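Local coordinates for CMP-sialic acid transporter 1 (Zea mays, PDB 6I1R), which binds cytidine-5'-monophosphate in an outward-facing conformation and probably carries CMP-sialic acid from the cytoplasm into the Golgi, at residues M130-L135 against Q301-P306. The protein carries 5 engineered substitutions. Numbering follows the deposited sequence.
Sequences MAIVLL and QMYFMP
Ala131 O is gripped twice: Leu135 N reaches it at 2.8 Å as the ordinary i to i+4 helical bond, and the hydroxyl OG of Ser299, one turn before Met302, adds a second hydrogen bond. That tie joins helix 126-143 to helix 287-304, the last transmembrane helix of this nucleotide-sugar transporter, which belongs to the drug/metabolite transporter clan. Between the two segments themselves the side chains meet through apolar contacts, with no hydrogen bond crossing. The small Ala131 sits where the backbones come nearest, CA to CA 5.6 Å from Tyr303, and its CB lies 3.8 Å from the CB atoms of both Met302 and Tyr303. Met302, with CG anti to its carbonyl carbon (chi1 -74°), extends and then bends at chi3 (63°), which lays CE 3.6 Å from Ala131 N and against Met130 CB. Leu134 crosses the Met302 side chain at roughly a right angle, its CD1 meeting the thioether. On the other flank CG of Tyr303 is anti to the backbone N (chi1 -176°), so the ring runs alongside Ile132; the Tyr264 ring of helix 259-279 meets this ring, and Ile260 touches the Tyr303 side chain. Ile132 CD1 approaches the ring obliquely, 3.7 Å from Tyr303 CE2.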
ATOM      1  N   MET B 130      -2.148 -36.684  10.068  1.00 68.53           N
ATOM      2  CA  MET B 130      -0.750 -36.473   9.716  1.00 68.36           C
ATOM      3  C   MET B 130      -0.653 -35.723   8.380  1.00 68.93           C
ATOM      4  O   MET B 130       0.301 -34.974   8.164  1.00 69.61           O
ATOM      5  CB  MET B 130      -0.008 -37.811   9.640  1.00 68.39           C
ATOM      6  CG  MET B 130       0.346 -38.356  11.016  1.00 68.83           C
ATOM      7  SD  MET B 130       0.303 -40.158  11.133  1.00 69.93           S
ATOM      8  CE  MET B 130       1.433 -40.589   9.816  1.00 67.91           C
ATOM      9  N   ALA B 131      -1.644 -35.901   7.506  1.00 68.31           N
ATOM     10  CA  ALA B 131      -1.696 -35.184   6.227  1.00 67.14           C
ATOM     11  C   ALA B 131      -2.025 -33.704   6.461  1.00 66.40           C
ATOM     12  O   ALA B 131      -1.398 -32.827   5.860  1.00 67.26           O
ATOM     13  CB  ALA B 131      -2.703 -35.834   5.309  1.00 66.51           C
ATOM     14  N   ILE B 132      -2.999 -33.433   7.332  1.00 64.87           N
ATOM     15  CA  ILE B 132      -3.389 -32.049   7.639  1.00 63.72           C
ATOM     16  C   ILE B 132      -2.147 -31.299   8.136  1.00 62.81           C
ATOM     17  O   ILE B 132      -1.836 -30.211   7.652  1.00 60.43           O
ATOM     18  CB  ILE B 132      -4.540 -31.981   8.670  1.00 63.23           C
ATOM     19  CG1 ILE B 132      -5.753 -32.830   8.274  1.00 63.05           C
ATOM     20  CG2 ILE B 132      -4.945 -30.535   8.927  1.00 63.60           C
ATOM     21  CD1 ILE B 132      -6.298 -32.546   6.893  1.00 62.79           C
ATOM     22  N   VAL B 133      -1.436 -31.903   9.086  1.00 63.47           N
ATOM     23  CA  VAL B 133      -0.226 -31.299   9.641  1.00 63.71           C
ATOM     24  C   VAL B 133       0.795 -31.122   8.510  1.00 63.09           C
ATOM     25  O   VAL B 133       1.329 -30.030   8.321  1.00 62.21           O
ATOM     26  CB  VAL B 133       0.352 -32.132  10.804  1.00 64.83           C
ATOM     27  CG1 VAL B 133       1.726 -31.632  11.231  1.00 65.65           C
ATOM     28  CG2 VAL B 133      -0.591 -32.165  11.999  1.00 65.32           C
ATOM     29  N   LEU B 134       1.043 -32.184   7.749  1.00 63.47           N
ATOM     30  CA  LEU B 134       2.030 -32.114   6.668  1.00 63.77           C
ATOM     31  C   LEU B 134       1.708 -30.950   5.727  1.00 63.76           C
ATOM     32  O   LEU B 134       2.625 -30.281   5.259  1.00 66.37           O
ATOM     33  CB  LEU B 134       2.066 -33.429   5.886  1.00 63.97           C
ATOM     34  CG  LEU B 134       3.151 -34.418   6.304  1.00 63.41           C
ATOM     35  CD1 LEU B 134       3.029 -35.689   5.488  1.00 62.58           C
ATOM     36  CD2 LEU B 134       4.542 -33.820   6.151  1.00 63.77           C
ATOM     37  N   LEU B 135       0.425 -30.718   5.453  1.00 63.07           N
ATOM     38  CA  LEU B 135       0.024 -29.633   4.555  1.00 62.82           C
ATOM     39  C   LEU B 135       0.476 -28.289   5.139  1.00 63.51           C
ATOM     40  O   LEU B 135       1.086 -27.480   4.439  1.00 65.89           O
ATOM     41  CB  LEU B 135      -1.495 -29.659   4.354  1.00 61.68           C
ATOM     42  CG  LEU B 135      -2.035 -28.672   3.320  1.00 62.07           C
ATOM     43  CD1 LEU B 135      -1.587 -29.050   1.916  1.00 62.20           C
ATOM     44  CD2 LEU B 135      -3.552 -28.587   3.389  1.00 62.94           C
ATOM     45  N   GLN B 301      -1.808 -36.977  -1.357  1.00 74.88           N
ATOM     46  CA  GLN B 301      -1.968 -38.416  -1.536  1.00 74.38           C
ATOM     47  C   GLN B 301      -2.442 -39.046  -0.218  1.00 74.03           C
ATOM     48  O   GLN B 301      -3.448 -39.746  -0.197  1.00 71.50           O
ATOM     49  CB  GLN B 301      -0.659 -39.035  -2.029  1.00 74.67           C
ATOM     50  CG  GLN B 301      -0.318 -38.658  -3.466  1.00 75.16           C
ATOM     51  CD  GLN B 301       0.969 -39.282  -3.945  1.00 76.29           C
ATOM     52  OE1 GLN B 301       1.940 -39.406  -3.200  1.00 77.89           O
ATOM     53  NE2 GLN B 301       0.989 -39.675  -5.208  1.00 76.25           N
ATOM     54  N   MET B 302      -1.740 -38.762   0.875  1.00 75.59           N
ATOM     55  CA  MET B 302      -2.077 -39.330   2.188  1.00 77.43           C
ATOM     56  C   MET B 302      -3.567 -39.136   2.488  1.00 76.86           C
ATOM     57  O   MET B 302      -4.254 -40.087   2.858  1.00 76.68           O
ATOM     58  CB  MET B 302      -1.258 -38.677   3.307  1.00 79.39           C
ATOM     59  CG  MET B 302       0.180 -39.134   3.328  1.00 81.95           C
ATOM     60  SD  MET B 302       1.278 -38.108   4.322  1.00 86.88           S
ATOM     61  CE  MET B 302       0.577 -38.325   5.957  1.00 86.18           C
ATOM     62  N   TYR B 303      -4.061 -37.911   2.322  1.00 76.95           N
ATOM     63  CA  TYR B 303      -5.411 -37.577   2.765  1.00 77.31           C
ATOM     64  C   TYR B 303      -6.466 -38.146   1.807  1.00 77.66           C
ATOM     65  O   TYR B 303      -7.523 -38.589   2.258  1.00 77.15           O
ATOM     66  CB  TYR B 303      -5.595 -36.063   2.894  1.00 77.80           C
ATOM     67  CG  TYR B 303      -6.945 -35.673   3.436  1.00 78.22           C
ATOM     68  CD1 TYR B 303      -8.037 -35.525   2.596  1.00 79.08           C
ATOM     69  CD2 TYR B 303      -7.145 -35.494   4.796  1.00 78.57           C
ATOM     70  CE1 TYR B 303      -9.288 -35.190   3.089  1.00 80.24           C
ATOM     71  CE2 TYR B 303      -8.388 -35.156   5.305  1.00 78.78           C
ATOM     72  CZ  TYR B 303      -9.464 -35.004   4.448  1.00 79.69           C
ATOM     73  OH  TYR B 303     -10.693 -34.671   4.940  1.00 80.44           O
ATOM     74  N   PHE B 304      -6.196 -38.109   0.503  1.00 79.06           N
ATOM     75  CA  PHE B 304      -7.224 -38.388  -0.510  1.00 81.06           C
ATOM     76  C   PHE B 304      -7.065 -39.795  -1.100  1.00 81.76           C
ATOM     77  O   PHE B 304      -8.036 -40.352  -1.614  1.00 82.04           O
ATOM     78  CB  PHE B 304      -7.174 -37.336  -1.620  1.00 82.57           C
ATOM     79  CG  PHE B 304      -7.578 -35.950  -1.184  1.00 83.57           C
ATOM     80  CD1 PHE B 304      -8.914 -35.621  -1.015  1.00 84.11           C
ATOM     81  CD2 PHE B 304      -6.623 -34.976  -0.938  1.00 84.03           C
ATOM     82  CE1 PHE B 304      -9.285 -34.347  -0.611  1.00 85.38           C
ATOM     83  CE2 PHE B 304      -6.996 -33.703  -0.536  1.00 85.31           C
ATOM     84  CZ  PHE B 304      -8.325 -33.389  -0.373  1.00 85.76           C
ATOM     85  N   MET B 305      -5.862 -40.361  -1.044  1.00 82.91           N
ATOM     86  CA  MET B 305      -5.614 -41.683  -1.614  1.00 83.09           C
ATOM     87  C   MET B 305      -6.463 -42.711  -0.852  1.00 80.32           C
ATOM     88  O   MET B 305      -6.472 -42.705   0.379  1.00 78.30           O
ATOM     89  CB  MET B 305      -4.128 -42.055  -1.518  1.00 86.53           C
ATOM     90  CG  MET B 305      -3.662 -43.046  -2.566  1.00 89.42           C
ATOM     91  SD  MET B 305      -1.879 -43.373  -2.472  1.00 93.33           S
ATOM     92  CE  MET B 305      -1.259 -42.239  -3.713  1.00 93.44           C
ATOM     93  N   PRO B 306      -7.211 -43.567  -1.580  1.00 79.69           N
ATOM     94  CA  PRO B 306      -7.939 -44.666  -0.936  1.00 79.38           C
ATOM     95  C   PRO B 306      -6.958 -45.548  -0.150  1.00 79.94           C
ATOM     96  O   PRO B 306      -5.847 -45.790  -0.618  1.00 80.48           O
ATOM     97  CB  PRO B 306      -8.602 -45.450  -2.076  1.00 78.12           C
ATOM     98  CG  PRO B 306      -8.701 -44.447  -3.190  1.00 77.43           C
ATOM     99  CD  PRO B 306      -7.462 -43.592  -3.027  1.00 78.87           C
TER